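PDB 6WB6: transferrin from Manduca sexta, which carries ferric iron as a secreted glycoprotein, binding a single Fe(3+) ion per molecule together with carbonate. Local coordinates for residues M61-K66 with M369-F374; F225-F230 with F249-V254; E291-L296 with K310-S315; L470-F475 with C578-A583. All blocks are in the same frame, centred on the assembly; numbering follows the deposited sequence.

Interaction 1: M61-K66 with M369-F374; sequences MYVASK and MSVFAF
Val371 meets Val63 where the two backbones come nearest, with their CA atoms 6.5 Å apart. In both valines CG1 is turned trans to the main-chain nitrogen (chi1 172° in Val63, -170° in Val371), and these two methyls face each other, CG1 of Val63 to CG1 of Val371 at 4.1 Å. The other branch of Val63 leans on the helix backbone instead: its CG2 lies 3.8 Å from Val371 O, an oxygen that accepts a hydrogen bond from Ser375 OG. Phe372 takes a smaller share. Its CB points away from helix 58-65, and Val63 CG2 approaches its CA at 4.4 Å, while the ring packs on Met610 and Leu611. Three residues after Val371, Phe374 brings its ring to Tyr62. The phenol arrives at the rim of that ring, near its plane, with Tyr62 OH 3.8 Å from Phe374 CE2 and Tyr62 CE2 4.0 Å from the same atom. Lys66 CD lies over one face of the tyrosine ring, 4.0 Å above its plane. Replacing Tyr62 by an alanine would probably leave the edge of Phe374 without its partner on helix 58-65 and open a gap beside Lys66. No hydrogen bond crosses; the evidence is for apolar packing between two helices running at 133°, their axes 9.6 Å apart. The contact joins the two transferrin repeats. Helix 39-47 touches both partners, through Leu43 on Val63 and Val40 on Phe372; helix 329-334 packs on helix 58-65 and helix 597-611 on helix 360-375.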
loop_
_atom_site.group_PDB
_atom_site.type_symbol
_atom_site.label_atom_id
_atom_site.label_comp_id
_atom_site.label_asym_id
_atom_site.label_seq_id
_atom_site.Cartn_x
_atom_site.Cartn_y
_atom_site.Cartn_z
ATOM N N MET A 61 -12.739 -13.733 3.726
ATOM C CA MET A 61 -13.185 -15.024 4.243
ATOM C C MET A 61 -12.013 -15.801 4.801
ATOM O O MET A 61 -12.094 -16.394 5.886
ATOM C CB MET A 61 -13.876 -15.827 3.130
ATOM C CG MET A 61 -15.072 -15.092 2.509
ATOM S SD MET A 61 -15.712 -15.852 0.988
ATOM C CE MET A 61 -16.814 -14.561 0.381
ATOM N N TYR A 62 -10.897 -15.779 4.078
ATOM C CA TYR A 62 -9.706 -16.435 4.566
ATOM C C TYR A 62 -9.263 -15.835 5.892
ATOM O O TYR A 62 -8.981 -16.569 6.841
ATOM C CB TYR A 62 -8.592 -16.355 3.520
ATOM C CG TYR A 62 -7.392 -17.130 3.972
ATOM C CD1 TYR A 62 -7.301 -18.491 3.723
ATOM C CD2 TYR A 62 -6.382 -16.524 4.709
ATOM C CE1 TYR A 62 -6.233 -19.214 4.145
ATOM C CE2 TYR A 62 -5.296 -17.257 5.152
ATOM C CZ TYR A 62 -5.232 -18.603 4.859
ATOM O OH TYR A 62 -4.176 -19.360 5.281
ATOM N N VAL A 63 -9.177 -14.499 5.983
ATOM C CA VAL A 63 -8.870 -13.886 7.279
ATOM C C VAL A 63 -9.850 -14.380 8.318
ATOM O O VAL A 63 -9.490 -14.642 9.473
ATOM C CB VAL A 63 -8.897 -12.351 7.194
ATOM C CG1 VAL A 63 -8.778 -11.729 8.610
ATOM C CG2 VAL A 63 -7.763 -11.848 6.296
ATOM N N ALA A 64 -11.103 -14.534 7.912
ATOM C CA ALA A 64 -12.152 -14.854 8.863
ATOM C C ALA A 64 -12.027 -16.299 9.320
ATOM O O ALA A 64 -12.226 -16.606 10.498
ATOM C CB ALA A 64 -13.504 -14.577 8.218
ATOM N N SER A 65 -11.622 -17.180 8.407
ATOM C CA SER A 65 -11.497 -18.593 8.704
ATOM C C SER A 65 -10.357 -18.881 9.657
ATOM O O SER A 65 -10.273 -19.999 10.166
ATOM C CB SER A 65 -11.293 -19.387 7.408
ATOM O OG SER A 65 -9.963 -19.242 6.937
ATOM N N LYS A 66 -9.485 -17.910 9.910
ATOM C CA LYS A 66 -8.359 -18.087 10.814
ATOM C C LYS A 66 -8.623 -17.545 12.211
ATOM O O LYS A 66 -7.739 -17.632 13.065
ATOM C CB LYS A 66 -7.108 -17.395 10.262
ATOM C CG LYS A 66 -6.754 -17.722 8.815
ATOM C CD LYS A 66 -6.955 -19.197 8.451
ATOM C CE LYS A 66 -6.039 -20.121 9.233
ATOM N NZ LYS A 66 -6.154 -21.510 8.713
ATOM N N MET A 369 -2.581 -6.282 10.791
ATOM C CA MET A 369 -1.990 -5.935 9.507
ATOM C C MET A 369 -1.311 -7.135 8.857
ATOM O O MET A 369 -1.376 -7.304 7.636
ATOM C CB MET A 369 -1.001 -4.795 9.711
ATOM C CG MET A 369 -0.360 -4.273 8.473
ATOM S SD MET A 369 0.319 -2.646 8.787
ATOM C CE MET A 369 1.293 -2.967 10.250
ATOM N N SER A 370 -0.640 -7.978 9.642
ATOM C CA SER A 370 0.029 -9.137 9.060
ATOM C C SER A 370 -0.971 -10.092 8.439
ATOM O O SER A 370 -0.740 -10.611 7.353
ATOM C CB SER A 370 0.841 -9.893 10.103
ATOM O OG SER A 370 1.198 -11.127 9.573
ATOM N N VAL A 371 -2.056 -10.394 9.157
ATOM C CA VAL A 371 -3.021 -11.347 8.632
ATOM C C VAL A 371 -3.685 -10.787 7.382
ATOM O O VAL A 371 -3.938 -11.514 6.418
ATOM C CB VAL A 371 -4.054 -11.716 9.706
ATOM C CG1 VAL A 371 -4.868 -12.858 9.230
ATOM C CG2 VAL A 371 -3.372 -12.145 10.979
ATOM N N PHE A 372 -3.933 -9.484 7.359
ATOM C CA PHE A 372 -4.502 -8.888 6.163
ATOM C C PHE A 372 -3.523 -8.994 4.991
ATOM O O PHE A 372 -3.872 -9.500 3.913
ATOM C CB PHE A 372 -4.873 -7.433 6.440
ATOM C CG PHE A 372 -5.348 -6.712 5.226
ATOM C CD1 PHE A 372 -6.617 -6.941 4.738
ATOM C CD2 PHE A 372 -4.537 -5.822 4.578
ATOM C CE1 PHE A 372 -7.056 -6.299 3.599
ATOM C CE2 PHE A 372 -4.967 -5.187 3.437
ATOM C CZ PHE A 372 -6.232 -5.420 2.956
ATOM N N ALA A 373 -2.284 -8.534 5.194
ATOM C CA ALA A 373 -1.292 -8.573 4.123
ATOM C C ALA A 373 -1.163 -9.971 3.551
ATOM O O ALA A 373 -1.115 -10.151 2.330
ATOM C CB ALA A 373 0.062 -8.103 4.623
ATOM N N PHE A 374 -1.094 -10.979 4.424
ATOM C CA PHE A 374 -0.945 -12.341 3.939
ATOM C C PHE A 374 -2.143 -12.756 3.103
ATOM O O PHE A 374 -1.989 -13.317 2.020
ATOM C CB PHE A 374 -0.776 -13.306 5.096
ATOM C CG PHE A 374 -0.588 -14.704 4.659
ATOM C CD1 PHE A 374 0.655 -15.149 4.277
ATOM C CD2 PHE A 374 -1.649 -15.582 4.642
ATOM C CE1 PHE A 374 0.856 -16.432 3.876
ATOM C CE2 PHE A 374 -1.459 -16.886 4.240
ATOM C CZ PHE A 374 -0.197 -17.309 3.860
#

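Interaction 2: F225-F230 with F249-V254; sequences FTRKFF and FRYLCV
Phe230 and Phe249 make the closest approach, with CE1 of Phe230 3.5 Å from CD1 of Phe249. The ring centroids are 5.3 Å apart and the planes inclined at 39°, so the pair is neither a parallel stack nor a T. Beside it, Thr226 CG2 touches Tyr251 CE1 at 3.8 Å; chi1 of -58° sets this methyl trans to the main-chain nitrogen and leaves OG1 to bond Lys222 O. A water joins the remaining pair, 2.7 Å from Arg227 NH1, whose hydrogen it accepts, and 2.8 Å from Tyr251 OH, in the plane of both flat groups. In fold terms, helix 223-229 here covers strand 249-252 of the mixed sheet in a transferrin lobe with the periplasmic-binding-protein fold. With Phe249 reduced to an alanine, the Phe230 ring would probably lose its aromatic neighbour, and a gap would open at the end of the helix. Further out, Phe229 CD2 lies over one face of Phe230, 3.6 Å from its plane, while His97, Leu211 and Ala212 surround Phe249. Arg227 NE is held by Pro233 O, and Val93 and Val95 of the central strand 90-97 support both Thr226 and Tyr251.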
loop_
_atom_site.group_PDB
_atom_site.type_symbol
_atom_site.label_atom_id
_atom_site.label_comp_id
_atom_site.label_asym_id
_atom_site.label_seq_id
_atom_site.Cartn_x
_atom_site.Cartn_y
_atom_site.Cartn_z
ATOM N N PHE A 225 -13.708 -14.152 -21.065
ATOM C CA PHE A 225 -12.994 -13.456 -22.130
ATOM C C PHE A 225 -12.528 -14.416 -23.202
ATOM O O PHE A 225 -12.344 -14.004 -24.351
ATOM C CB PHE A 225 -11.799 -12.672 -21.586
ATOM C CG PHE A 225 -12.160 -11.296 -21.117
ATOM C CD1 PHE A 225 -12.609 -11.101 -19.842
ATOM C CD2 PHE A 225 -12.079 -10.208 -21.963
ATOM C CE1 PHE A 225 -12.966 -9.872 -19.407
ATOM C CE2 PHE A 225 -12.434 -8.950 -21.518
ATOM C CZ PHE A 225 -12.884 -8.792 -20.242
ATOM N N THR A 226 -12.335 -15.690 -22.866
ATOM C CA THR A 226 -11.968 -16.648 -23.906
ATOM C C THR A 226 -13.164 -16.923 -24.814
ATOM O O THR A 226 -13.052 -16.901 -26.045
ATOM C CB THR A 226 -11.453 -17.938 -23.284
ATOM O OG1 THR A 226 -10.324 -17.659 -22.440
ATOM C CG2 THR A 226 -11.048 -18.935 -24.355
ATOM N N ARG A 227 -14.328 -17.141 -24.219
ATOM C CA ARG A 227 -15.519 -17.394 -25.006
ATOM C C ARG A 227 -15.880 -16.188 -25.873
ATOM O O ARG A 227 -16.154 -16.338 -27.062
ATOM C CB ARG A 227 -16.650 -17.783 -24.065
ATOM C CG ARG A 227 -16.411 -19.126 -23.469
ATOM C CD ARG A 227 -17.598 -19.632 -22.674
ATOM N NE ARG A 227 -18.766 -19.843 -23.513
ATOM C CZ ARG A 227 -18.962 -20.916 -24.264
ATOM N NH1 ARG A 227 -18.065 -21.890 -24.282
ATOM N NH2 ARG A 227 -20.071 -21.005 -24.987
ATOM N N LYS A 228 -15.826 -14.982 -25.318
ATOM C CA LYS A 228 -16.199 -13.814 -26.107
ATOM C C LYS A 228 -15.186 -13.521 -27.202
ATOM O O LYS A 228 -15.555 -13.015 -28.267
ATOM C CB LYS A 228 -16.342 -12.595 -25.210
ATOM C CG LYS A 228 -17.403 -12.765 -24.192
ATOM C CD LYS A 228 -17.623 -11.499 -23.399
ATOM C CE LYS A 228 -18.808 -11.695 -22.521
ATOM N NZ LYS A 228 -18.888 -10.618 -21.516
ATOM N N PHE A 229 -13.917 -13.829 -26.956
ATOM C CA PHE A 229 -12.897 -13.622 -27.973
ATOM C C PHE A 229 -13.277 -14.360 -29.242
ATOM O O PHE A 229 -12.995 -13.891 -30.338
ATOM C CB PHE A 229 -11.535 -14.097 -27.445
ATOM C CG PHE A 229 -10.366 -13.842 -28.384
ATOM C CD1 PHE A 229 -9.818 -12.579 -28.513
ATOM C CD2 PHE A 229 -9.791 -14.880 -29.083
ATOM C CE1 PHE A 229 -8.733 -12.365 -29.354
ATOM C CE2 PHE A 229 -8.720 -14.677 -29.926
ATOM C CZ PHE A 229 -8.192 -13.423 -30.063
ATOM N N PHE A 230 -13.947 -15.501 -29.100
ATOM C CA PHE A 230 -14.373 -16.318 -30.220
ATOM C C PHE A 230 -15.847 -16.145 -30.538
ATOM O O PHE A 230 -16.449 -17.029 -31.149
ATOM C CB PHE A 230 -14.058 -17.775 -29.919
ATOM C CG PHE A 230 -12.586 -18.036 -29.710
ATOM C CD1 PHE A 230 -11.692 -17.901 -30.754
ATOM C CD2 PHE A 230 -12.100 -18.402 -28.471
ATOM C CE1 PHE A 230 -10.364 -18.145 -30.557
ATOM C CE2 PHE A 230 -10.782 -18.642 -28.278
ATOM C CZ PHE A 230 -9.905 -18.512 -29.316
ATOM N N PHE A 249 -7.944 -23.252 -31.419
ATOM C CA PHE A 249 -7.424 -23.102 -30.069
ATOM C C PHE A 249 -8.071 -24.129 -29.166
ATOM O O PHE A 249 -9.080 -24.741 -29.510
ATOM C CB PHE A 249 -7.667 -21.686 -29.533
ATOM C CG PHE A 249 -7.009 -20.644 -30.351
ATOM C CD1 PHE A 249 -7.633 -20.141 -31.480
ATOM C CD2 PHE A 249 -5.735 -20.218 -30.039
ATOM C CE1 PHE A 249 -7.030 -19.205 -32.249
ATOM C CE2 PHE A 249 -5.112 -19.280 -30.815
ATOM C CZ PHE A 249 -5.761 -18.781 -31.943
ATOM N N ARG A 250 -7.457 -24.312 -28.001
ATOM C CA ARG A 250 -7.899 -25.307 -27.047
ATOM C C ARG A 250 -7.558 -24.841 -25.637
ATOM O O ARG A 250 -6.563 -24.143 -25.415
ATOM C CB ARG A 250 -7.229 -26.666 -27.297
ATOM C CG ARG A 250 -7.488 -27.284 -28.677
ATOM C CD ARG A 250 -8.792 -28.070 -28.745
ATOM N NE ARG A 250 -8.866 -28.849 -29.982
ATOM C CZ ARG A 250 -9.198 -28.356 -31.172
ATOM N NH1 ARG A 250 -9.500 -27.081 -31.313
ATOM N NH2 ARG A 250 -9.232 -29.148 -32.227
ATOM N N TYR A 251 -8.379 -25.240 -24.679
ATOM C CA TYR A 251 -7.930 -25.178 -23.308
ATOM C C TYR A 251 -6.937 -26.308 -23.108
ATOM O O TYR A 251 -7.092 -27.389 -23.668
ATOM C CB TYR A 251 -9.080 -25.330 -22.323
ATOM C CG TYR A 251 -10.178 -24.326 -22.431
ATOM C CD1 TYR A 251 -9.965 -22.986 -22.173
ATOM C CD2 TYR A 251 -11.462 -24.737 -22.722
ATOM C CE1 TYR A 251 -11.000 -22.075 -22.260
ATOM C CE2 TYR A 251 -12.491 -23.854 -22.801
ATOM C CZ TYR A 251 -12.267 -22.523 -22.572
ATOM O OH TYR A 251 -13.331 -21.658 -22.660
ATOM N N LEU A 252 -5.920 -26.060 -22.304
ATOM C CA LEU A 252 -5.039 -27.107 -21.825
ATOM C C LEU A 252 -5.468 -27.441 -20.398
ATOM O O LEU A 252 -5.532 -26.549 -19.538
ATOM C CB LEU A 252 -3.583 -26.652 -21.893
ATOM C CG LEU A 252 -2.542 -27.630 -21.348
ATOM C CD1 LEU A 252 -2.400 -28.863 -22.231
ATOM C CD2 LEU A 252 -1.178 -26.940 -21.186
ATOM N N CYS A 253 -5.804 -28.711 -20.165
ATOM C CA CYS A 253 -6.304 -29.180 -18.879
ATOM C C CYS A 253 -5.167 -29.706 -18.002
ATOM O O CYS A 253 -4.088 -30.057 -18.489
ATOM C CB CYS A 253 -7.363 -30.259 -19.096
ATOM S SG CYS A 253 -8.624 -29.813 -20.332
ATOM N N VAL A 254 -5.402 -29.726 -16.680
ATOM C CA VAL A 254 -4.368 -30.254 -15.780
ATOM C C VAL A 254 -3.985 -31.673 -16.193
ATOM O O VAL A 254 -2.834 -32.085 -16.037
ATOM C CB VAL A 254 -4.818 -30.205 -14.304
ATOM C CG1 VAL A 254 -3.686 -30.731 -13.366
ATOM C CG2 VAL A 254 -5.197 -28.805 -13.910
HETATM O O HOH W 1 -15.976 -22.545 -22.621
#

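Interaction 3: E291-L296 with K310-S315; sequences EKVKQL and KVLGLS
Leu312 carries this contact: its CD1 methyl reaches helix 286-300 and sits 3.7 Å from Leu296 CB. The same methyl is 4.5 Å from Val293 CG1, so a single carbon addresses two residues one helical turn apart. Chi1 of -84° and chi2 of -163° carry CD1 outward, trans to the Leu312 CA across the CB-CG bond, which gives the side chain its full reach. Packing is therefore tight at Leu296 CB and slacker at Val293, whose CB points across the interface instead of into it. The backbones stay well apart, Val293 CA to Leu312 CA measuring 8.1 Å, and no hydrogen bond passes between the segments. Leu314 also points toward the helix, but its side chain comes no nearer than 5.1 Å.

Glu291, Lys294 and Gln295, on the looser side of helix 286-300, are polar and partly exposed. Lys294 directs its CB away from the interface, and Glu291 and Gln295 turn to another part of the chain, where Gln295 OE1 accepts a bond from Ser27 N. Gly313, with a positive phi of 69°, is the point at which the chain leaves the helical conformation after helix 306-311, and the carbonyl just before it, Leu312 O, bonds Tyr78 OH. The contact thus packs the exit of one helix onto the flank of another within the first repeat. Met20 of helix 14-21 touches both Leu296 and Leu312, as does Trp307 of helix 306-311, while Gln76 and Tyr78 of strand 72-79 cover Val293.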
loop_
_atom_site.group_PDB
_atom_site.type_symbol
_atom_site.label_atom_id
_atom_site.label_comp_id
_atom_site.label_asym_id
_atom_site.label_seq_id
_atom_site.Cartn_x
_atom_site.Cartn_y
_atom_site.Cartn_z
ATOM N N GLU A 291 -33.569 -11.736 1.705
ATOM C CA GLU A 291 -34.572 -10.976 0.977
ATOM C C GLU A 291 -34.327 -9.482 1.121
ATOM O O GLU A 291 -34.537 -8.714 0.173
ATOM C CB GLU A 291 -35.951 -11.403 1.507
ATOM C CG GLU A 291 -37.177 -10.545 1.162
ATOM C CD GLU A 291 -38.189 -10.506 2.349
ATOM O OE1 GLU A 291 -37.747 -10.422 3.527
ATOM O OE2 GLU A 291 -39.410 -10.573 2.114
ATOM N N LYS A 292 -33.893 -9.052 2.302
ATOM C CA LYS A 292 -33.572 -7.646 2.513
ATOM C C LYS A 292 -32.380 -7.204 1.667
ATOM O O LYS A 292 -32.435 -6.177 0.984
ATOM C CB LYS A 292 -33.286 -7.396 3.989
ATOM C CG LYS A 292 -32.928 -5.965 4.279
ATOM C CD LYS A 292 -34.143 -5.070 4.346
ATOM C CE LYS A 292 -33.701 -3.662 4.628
ATOM N NZ LYS A 292 -34.801 -2.705 4.592
ATOM N N VAL A 293 -31.272 -7.932 1.742
ATOM C CA VAL A 293 -30.098 -7.571 0.949
ATOM C C VAL A 293 -30.431 -7.585 -0.542
ATOM O O VAL A 293 -30.086 -6.655 -1.281
ATOM C CB VAL A 293 -28.926 -8.509 1.285
ATOM C CG1 VAL A 293 -27.719 -8.176 0.418
ATOM C CG2 VAL A 293 -28.575 -8.353 2.747
ATOM N N LYS A 294 -31.107 -8.638 -1.006
ATOM C CA LYS A 294 -31.511 -8.689 -2.411
ATOM C C LYS A 294 -32.295 -7.451 -2.809
ATOM O O LYS A 294 -32.136 -6.933 -3.919
ATOM C CB LYS A 294 -32.330 -9.961 -2.684
ATOM C CG LYS A 294 -31.518 -11.250 -2.715
ATOM C CD LYS A 294 -32.376 -12.512 -2.926
ATOM C CE LYS A 294 -33.342 -12.406 -4.140
ATOM N NZ LYS A 294 -32.689 -12.127 -5.458
ATOM N N GLN A 295 -33.151 -6.950 -1.909
ATOM C CA GLN A 295 -33.987 -5.800 -2.253
ATOM C C GLN A 295 -33.176 -4.515 -2.309
ATOM O O GLN A 295 -33.377 -3.688 -3.203
ATOM C CB GLN A 295 -35.139 -5.670 -1.252
ATOM C CG GLN A 295 -36.289 -6.563 -1.613
ATOM C CD GLN A 295 -37.267 -6.749 -0.486
ATOM O OE1 GLN A 295 -37.290 -5.965 0.471
ATOM N NE2 GLN A 295 -38.084 -7.796 -0.584
ATOM N N LEU A 296 -32.261 -4.327 -1.353
ATOM C CA LEU A 296 -31.357 -3.188 -1.398
ATOM C C LEU A 296 -30.493 -3.224 -2.651
ATOM O O LEU A 296 -30.234 -2.179 -3.266
ATOM C CB LEU A 296 -30.464 -3.171 -0.142
ATOM C CG LEU A 296 -31.177 -2.901 1.186
ATOM C CD1 LEU A 296 -30.282 -3.239 2.407
ATOM C CD2 LEU A 296 -31.597 -1.441 1.208
ATOM N N LYS A 310 -19.759 0.862 -0.718
ATOM C CA LYS A 310 -18.989 1.080 0.499
ATOM C C LYS A 310 -19.559 0.323 1.697
ATOM O O LYS A 310 -18.817 -0.036 2.619
ATOM C CB LYS A 310 -18.942 2.579 0.797
ATOM C CG LYS A 310 -17.803 3.326 0.111
ATOM C CD LYS A 310 -17.976 3.420 -1.390
ATOM C CE LYS A 310 -16.626 3.444 -2.108
ATOM N NZ LYS A 310 -16.785 3.573 -3.589
ATOM N N VAL A 311 -20.862 0.077 1.712
ATOM C CA VAL A 311 -21.521 -0.567 2.835
ATOM C C VAL A 311 -21.891 -2.000 2.500
ATOM O O VAL A 311 -21.500 -2.925 3.205
ATOM C CB VAL A 311 -22.760 0.243 3.290
ATOM C CG1 VAL A 311 -23.428 -0.442 4.431
ATOM C CG2 VAL A 311 -22.354 1.635 3.686
ATOM N N LEU A 312 -22.628 -2.211 1.414
ATOM C CA LEU A 312 -23.072 -3.563 1.095
ATOM C C LEU A 312 -22.016 -4.382 0.373
ATOM O O LEU A 312 -22.140 -5.608 0.333
ATOM C CB LEU A 312 -24.350 -3.541 0.258
ATOM C CG LEU A 312 -25.678 -3.402 1.011
ATOM C CD1 LEU A 312 -26.824 -3.816 0.083
ATOM C CD2 LEU A 312 -25.744 -4.226 2.268
ATOM N N GLY A 313 -20.957 -3.757 -0.132
ATOM C CA GLY A 313 -19.948 -4.508 -0.851
ATOM C C GLY A 313 -20.444 -5.047 -2.172
ATOM O O GLY A 313 -20.046 -6.142 -2.567
ATOM N N LEU A 314 -21.362 -4.328 -2.835
ATOM C CA LEU A 314 -21.748 -4.624 -4.204
ATOM C C LEU A 314 -20.886 -3.784 -5.138
ATOM O O LEU A 314 -20.059 -2.990 -4.695
ATOM C CB LEU A 314 -23.217 -4.307 -4.452
ATOM C CG LEU A 314 -24.206 -4.914 -3.476
ATOM C CD1 LEU A 314 -25.465 -4.094 -3.488
ATOM C CD2 LEU A 314 -24.471 -6.351 -3.840
ATOM N N SER A 315 -21.115 -3.919 -6.443
ATOM C CA SER A 315 -20.442 -3.092 -7.431
ATOM C C SER A 315 -21.384 -2.922 -8.615
ATOM O O SER A 315 -22.422 -3.579 -8.697
ATOM C CB SER A 315 -19.110 -3.711 -7.872
ATOM O OG SER A 315 -19.315 -4.814 -8.743
#

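Interaction 4: L470-F475 with C578-A583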
loop_
_atom_site.group_PDB
_atom_site.type_symbol
_atom_site.label_atom_id
_atom_site.label_comp_id
_atom_site.label_asym_id
_atom_site.label_seq_id
_atom_site.Cartn_x
_atom_site.Cartn_y
_atom_site.Cartn_z
ATOM N N LEU A 470 15.741 24.441 14.578
ATOM C CA LEU A 470 17.102 24.484 15.106
ATOM C C LEU A 470 18.067 23.789 14.159
ATOM O O LEU A 470 18.934 24.449 13.585
ATOM C CB LEU A 470 17.133 23.851 16.499
ATOM C CG LEU A 470 18.460 23.891 17.264
ATOM C CD1 LEU A 470 19.341 22.727 16.863
ATOM C CD2 LEU A 470 19.176 25.223 17.062
ATOM N N HIS A 471 17.928 22.477 13.964
ATOM C CA HIS A 471 18.880 21.710 13.173
ATOM C C HIS A 471 19.119 22.351 11.815
ATOM O O HIS A 471 20.252 22.698 11.468
ATOM C CB HIS A 471 18.374 20.279 12.997
ATOM C CG HIS A 471 18.442 19.450 14.236
ATOM N ND1 HIS A 471 19.104 18.243 14.283
ATOM C CD2 HIS A 471 17.919 19.643 15.469
ATOM C CE1 HIS A 471 18.990 17.729 15.493
ATOM N NE2 HIS A 471 18.275 18.558 16.232
ATOM N N ALA A 472 18.052 22.513 11.026
ATOM C CA ALA A 472 18.246 22.867 9.626
ATOM C C ALA A 472 18.902 24.228 9.459
ATOM O O ALA A 472 19.854 24.330 8.665
ATOM C CB ALA A 472 16.906 22.775 8.887
ATOM N N PRO A 473 18.456 25.298 10.134
ATOM C CA PRO A 473 19.186 26.580 10.024
ATOM C C PRO A 473 20.603 26.518 10.577
ATOM O O PRO A 473 21.517 27.140 10.018
ATOM C CB PRO A 473 18.314 27.552 10.828
ATOM C CG PRO A 473 16.976 26.844 11.014
ATOM C CD PRO A 473 17.276 25.406 11.013
ATOM N N LEU A 474 20.821 25.785 11.669
ATOM C CA LEU A 474 22.173 25.681 12.205
ATOM C C LEU A 474 23.075 24.933 11.236
ATOM O O LEU A 474 24.200 25.365 10.958
ATOM C CB LEU A 474 22.170 24.973 13.557
ATOM C CG LEU A 474 22.516 25.771 14.805
ATOM C CD1 LEU A 474 22.655 24.803 16.000
ATOM C CD2 LEU A 474 23.790 26.572 14.621
ATOM N N PHE A 475 22.603 23.794 10.718
ATOM C CA PHE A 475 23.404 23.084 9.733
ATOM C C PHE A 475 23.590 23.915 8.489
ATOM O O PHE A 475 24.667 23.896 7.874
ATOM C CB PHE A 475 22.785 21.761 9.310
ATOM C CG PHE A 475 23.474 21.172 8.102
ATOM C CD1 PHE A 475 24.604 20.385 8.260
ATOM C CD2 PHE A 475 23.036 21.445 6.820
ATOM C CE1 PHE A 475 25.269 19.871 7.172
ATOM C CE2 PHE A 475 23.702 20.934 5.716
ATOM C CZ PHE A 475 24.823 20.137 5.896
ATOM N N CYS A 578 12.000 24.643 -2.502
ATOM C CA CYS A 578 12.332 25.983 -2.006
ATOM C C CYS A 578 12.343 25.854 -0.487
ATOM O O CYS A 578 11.299 26.010 0.156
ATOM C CB CYS A 578 11.328 27.038 -2.460
ATOM S SG CYS A 578 11.777 28.716 -1.929
ATOM N N ASN A 579 13.511 25.561 0.071
ATOM C CA ASN A 579 13.566 25.061 1.433
ATOM C C ASN A 579 14.977 25.229 1.970
ATOM O O ASN A 579 15.881 25.690 1.271
ATOM C CB ASN A 579 13.158 23.594 1.489
ATOM C CG ASN A 579 14.025 22.714 0.580
ATOM O OD1 ASN A 579 15.216 22.507 0.843
ATOM N ND2 ASN A 579 13.423 22.192 -0.492
ATOM N N VAL A 580 15.155 24.821 3.219
ATOM C CA VAL A 580 16.460 24.709 3.831
ATOM C C VAL A 580 16.953 23.275 3.801
ATOM O O VAL A 580 18.056 23.003 3.335
ATOM C CB VAL A 580 16.431 25.245 5.276
ATOM C CG1 VAL A 580 17.853 25.342 5.801
ATOM C CG2 VAL A 580 15.727 26.581 5.334
ATOM N N ALA A 581 16.145 22.350 4.310
ATOM C CA ALA A 581 16.476 20.937 4.275
ATOM C C ALA A 581 15.188 20.145 4.255
ATOM O O ALA A 581 14.165 20.576 4.798
ATOM C CB ALA A 581 17.325 20.507 5.491
ATOM N N MET A 582 15.259 18.967 3.659
ATOM C CA MET A 582 14.210 17.991 3.855
ATOM C C MET A 582 14.217 17.533 5.307
ATOM O O MET A 582 15.276 17.409 5.929
ATOM C CB MET A 582 14.416 16.806 2.923
ATOM C CG MET A 582 13.228 15.870 2.909
ATOM S SD MET A 582 13.452 14.518 1.762
ATOM C CE MET A 582 14.381 13.443 2.816
ATOM N N ALA A 583 13.046 17.297 5.839
ATOM C CA ALA A 583 12.887 16.961 7.238
ATOM C C ALA A 583 12.806 15.457 7.405
ATOM O O ALA A 583 12.085 14.795 6.649
ATOM C CB ALA A 583 11.631 17.615 7.803
#
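Helix 467-479 comes nearest to the chain at 578-583 where the CA atoms of Ala472 and Ala581 lie 6.0 Å apart, just before Pro473, whose nitrogen makes no bond to the preceding turn and kinks the helix. On the other side, Val580 and Ala581 form a classic beta bulge opposite Ala438 of strand 437-443. Both bulge residues consequently present their side chains to the helix. Val580 places CG1 trans to its main-chain nitrogen (chi1 -170°), and this methyl rests 3.6 Å from Ala472 O and 4.1 Å from Ala472 CB. Ala581 meets the same alanine methyl to methyl, CB of Ala581 to CB of Ala472 at 4.1 Å. Ala472 CB is thus shared by two partners adjacent in sequence. Pro473 adds little: its N lies 4.4 Å from Val580 CG1, and its CB points away from the strand.

Around the site, Phe467 of the same helix touches Ala472, Ala581 and Ala583, Tyr476 packs on Val580, and the disulfide of Cys578 with Cys561 ties down the start of the segment. The helix thereby lies against the mixed sheet of the second repeat, away from the iron and carbonate sites. With no hydrogen bond or charge across it, the contact is consistent with ordinary hydrophobic core packing of four buried residues: Ala472 and Ala581 probably allow the backbones to come this close, with the Val580 methyl filling in beside Ala472 O.

How the interactions relate
Starting from the N terminus, the chain opens interaction 1 at 61-66 and does not close it until 369-374, a loop spanning most of the first repeat and entering the second. Interactions 2 and 3 both fall within that span, one after the other: 225-230 with 249-254 closes a short helix-to-strand connection, and 291-296 with 310-315 joins helix 286-300 to the turn that follows helix 306-311. Interaction 4 follows later, binding helix 467-479 to the sheet of the second repeat. No loops cross. Of the four, only interaction 1 bridges the repeats; the other three are internal to one. Interactions 2 and 4 lie farthest apart, their centres about 61 Å from each other.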